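Long-range contact in (R)-specific enoyl-CoA hydratase (Aeromonas punctata, PDB 1IQ6), which catalyses the hydration of trans-2-enoyl-CoA with an acyl chain of four to six carbons to the corresponding (3R)-3-hydroxyacyl-CoA: residues 16-21 against 56-61. Numbering follows the deposited sequence.
Sequences KRFGAA and MLLASL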
ATOM      1  N   LYS B  16     -10.149  -5.373 -11.445  1.00 13.65           N
ATOM      2  CA  LYS B  16     -11.007  -5.472 -10.280  1.00 14.09           C
ATOM      3  C   LYS B  16     -11.805  -4.203 -10.060  1.00 13.59           C
ATOM      4  O   LYS B  16     -11.367  -3.118 -10.422  1.00 13.47           O
ATOM      5  CB  LYS B  16     -10.165  -5.761  -9.039  1.00 15.44           C
ATOM      6  CG  LYS B  16     -10.994  -5.966  -7.794  1.00 16.30           C
ATOM      7  CD  LYS B  16     -10.171  -6.536  -6.661  1.00 14.49           C
ATOM      8  CE  LYS B  16     -11.066  -6.846  -5.477  1.00 13.80           C
ATOM      9  NZ  LYS B  16     -10.350  -7.586  -4.409  1.00 13.64           N
ATOM     10  N   ARG B  17     -12.983  -4.356  -9.463  1.00 15.25           N
ATOM     11  CA  ARG B  17     -13.846  -3.228  -9.153  1.00 15.56           C
ATOM     12  C   ARG B  17     -13.918  -3.071  -7.641  1.00 15.87           C
ATOM     13  O   ARG B  17     -14.308  -4.002  -6.934  1.00 19.38           O
ATOM     14  CB  ARG B  17     -15.263  -3.461  -9.691  1.00 17.33           C
ATOM     15  CG  ARG B  17     -15.427  -3.271 -11.180  1.00 20.28           C
ATOM     16  CD  ARG B  17     -16.870  -3.552 -11.605  1.00 23.61           C
ATOM     17  NE  ARG B  17     -17.039  -3.436 -13.051  1.00 26.38           N
ATOM     18  CZ  ARG B  17     -17.190  -2.287 -13.702  1.00 26.82           C
ATOM     19  NH1 ARG B  17     -17.327  -2.288 -15.021  1.00 28.15           N
ATOM     20  NH2 ARG B  17     -17.228  -1.139 -13.038  1.00 27.66           N
ATOM     21  N   PHE B  18     -13.525  -1.908  -7.141  1.00 15.10           N
ATOM     22  CA  PHE B  18     -13.607  -1.659  -5.711  1.00 14.84           C
ATOM     23  C   PHE B  18     -14.857  -0.826  -5.495  1.00 15.33           C
ATOM     24  O   PHE B  18     -14.891   0.354  -5.847  1.00 16.74           O
ATOM     25  CB  PHE B  18     -12.386  -0.893  -5.203  1.00 14.69           C
ATOM     26  CG  PHE B  18     -11.123  -1.707  -5.177  1.00 13.00           C
ATOM     27  CD1 PHE B  18     -10.042  -1.355  -5.978  1.00 13.36           C
ATOM     28  CD2 PHE B  18     -11.004  -2.809  -4.336  1.00 12.81           C
ATOM     29  CE1 PHE B  18      -8.856  -2.090  -5.941  1.00 14.01           C
ATOM     30  CE2 PHE B  18      -9.822  -3.549  -4.294  1.00 14.08           C
ATOM     31  CZ  PHE B  18      -8.746  -3.183  -5.099  1.00 14.37           C
ATOM     32  N   GLY B  19     -15.885  -1.461  -4.941  1.00 14.15           N
ATOM     33  CA  GLY B  19     -17.135  -0.775  -4.680  1.00 15.17           C
ATOM     34  C   GLY B  19     -17.184  -0.294  -3.246  1.00 14.84           C
ATOM     35  O   GLY B  19     -16.203  -0.411  -2.511  1.00 14.73           O
ATOM     36  N   ALA B  20     -18.336   0.228  -2.840  1.00 15.92           N
ATOM     37  CA  ALA B  20     -18.512   0.745  -1.488  1.00 15.33           C
ATOM     38  C   ALA B  20     -18.108  -0.217  -0.372  1.00 14.88           C
ATOM     39  O   ALA B  20     -17.480   0.192   0.606  1.00 14.32           O
ATOM     40  CB  ALA B  20     -19.967   1.175  -1.292  1.00 17.45           C
ATOM     41  N   ALA B  21     -18.467  -1.488  -0.508  1.00 15.38           N
ATOM     42  CA  ALA B  21     -18.138  -2.468   0.517  1.00 14.71           C
ATOM     43  C   ALA B  21     -16.633  -2.657   0.663  1.00 14.73           C
ATOM     44  O   ALA B  21     -16.114  -2.749   1.775  1.00 15.77           O
ATOM     45  CB  ALA B  21     -18.808  -3.806   0.202  1.00 16.41           C
ATOM     46  N   MET B  56      -4.022   3.806  -1.656  1.00 10.77           N
ATOM     47  CA  MET B  56      -3.319   2.670  -1.079  1.00 10.51           C
ATOM     48  C   MET B  56      -4.080   1.347  -1.231  1.00 10.90           C
ATOM     49  O   MET B  56      -3.501   0.271  -1.075  1.00 12.42           O
ATOM     50  CB  MET B  56      -2.961   2.942   0.385  1.00 12.47           C
ATOM     51  CG  MET B  56      -1.794   3.928   0.561  1.00 13.13           C
ATOM     52  SD  MET B  56      -0.204   3.396  -0.176  1.00 14.44           S
ATOM     53  CE  MET B  56       0.407   2.352   1.148  1.00 18.02           C
ATOM     54  N   LEU B  57      -5.378   1.422  -1.523  1.00 10.82           N
ATOM     55  CA  LEU B  57      -6.149   0.207  -1.762  1.00 11.34           C
ATOM     56  C   LEU B  57      -5.822  -0.209  -3.205  1.00 11.50           C
ATOM     57  O   LEU B  57      -5.585  -1.386  -3.481  1.00 12.27           O
ATOM     58  CB  LEU B  57      -7.659   0.460  -1.595  1.00 11.33           C
ATOM     59  CG  LEU B  57      -8.593  -0.706  -1.967  1.00 10.54           C
ATOM     60  CD1 LEU B  57      -8.145  -1.989  -1.284  1.00 11.40           C
ATOM     61  CD2 LEU B  57     -10.027  -0.356  -1.567  1.00 12.13           C
ATOM     62  N   LEU B  58      -5.793   0.765  -4.114  1.00 11.14           N
ATOM     63  CA  LEU B  58      -5.455   0.477  -5.507  1.00  9.80           C
ATOM     64  C   LEU B  58      -4.067  -0.168  -5.560  1.00 10.76           C
ATOM     65  O   LEU B  58      -3.866  -1.186  -6.220  1.00 12.60           O
ATOM     66  CB  LEU B  58      -5.434   1.765  -6.339  1.00 10.48           C
ATOM     67  CG  LEU B  58      -6.716   2.590  -6.467  1.00 10.19           C
ATOM     68  CD1 LEU B  58      -6.444   3.876  -7.244  1.00 12.32           C
ATOM     69  CD2 LEU B  58      -7.772   1.754  -7.163  1.00 10.89           C
ATOM     70  N   ALA B  59      -3.117   0.423  -4.836  1.00 11.71           N
ATOM     71  CA  ALA B  59      -1.745  -0.073  -4.821  1.00 12.36           C
ATOM     72  C   ALA B  59      -1.606  -1.475  -4.247  1.00 13.45           C
ATOM     73  O   ALA B  59      -0.664  -2.195  -4.576  1.00 11.75           O
ATOM     74  CB  ALA B  59      -0.854   0.893  -4.051  1.00 11.21           C
ATOM     75  N   SER B  60      -2.543  -1.867  -3.390  1.00 12.17           N
ATOM     76  CA  SER B  60      -2.493  -3.193  -2.787  1.00 12.77           C
ATOM     77  C   SER B  60      -2.637  -4.319  -3.812  1.00 13.40           C
ATOM     78  O   SER B  60      -2.227  -5.451  -3.556  1.00 12.90           O
ATOM     79  CB  SER B  60      -3.569  -3.317  -1.706  1.00 15.69           C
ATOM     80  OG  SER B  60      -3.287  -2.440  -0.624  1.00 17.71           O
ATOM     81  N   LEU B  61      -3.209  -4.011  -4.975  1.00 12.97           N
ATOM     82  CA  LEU B  61      -3.372  -5.022  -6.015  1.00 13.59           C
ATOM     83  C   LEU B  61      -2.024  -5.524  -6.520  1.00 14.45           C
ATOM     84  O   LEU B  61      -1.924  -6.639  -7.029  1.00 15.41           O
ATOM     85  CB  LEU B  61      -4.186  -4.468  -7.188  1.00 14.00           C
ATOM     86  CG  LEU B  61      -5.678  -4.272  -6.897  1.00 14.82           C
ATOM     87  CD1 LEU B  61      -6.366  -3.690  -8.118  1.00 14.61           C
ATOM     88  CD2 LEU B  61      -6.315  -5.609  -6.515  1.00 15.54           C
TER
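Phe18 carries this buried, wholly apolar contact. Its ring meets three leucines of helix 55-68. Leu57 lies over one face, with its CG 3.9 Å from the centroid of the Phe18 ring and only 10° off the ring normal, a CH-pi contact. With Leu57 CG anti to the backbone N (chi1 174°), this branch point comes over the ring centre. The methyls spread over the same face, Leu57 CD1 3.8 Å from Phe18 CE2 and Leu57 CD2 3.8 Å from Phe18 CD2. Leu61 meets the ring tip to tip, its CD1 3.7 Å from Phe18 CE1 and its CD2 3.7 Å from Phe18 CZ. Leu58 crosses obliquely and brings CD2 to 4.0 Å from Phe18 CD1. Lys16 adds its aliphatic part, CD lying 4.0 Å from Leu61 CD2. Its extended chain carries NZ on to the second subunit, to a salt bridge with Glu31 and a hydrogen bond to Leu29 O there. Backbone hydrogen bonds pair Lys16 with Val94 and Phe18 with Gly91. Leu58 lies beside Gly55, which probably belongs to the (3R)-3-hydroxyacyl-CoA site. The contact packs the turn between strand 11-17 and helix 20-30 against the central helix of the hot-dog fold.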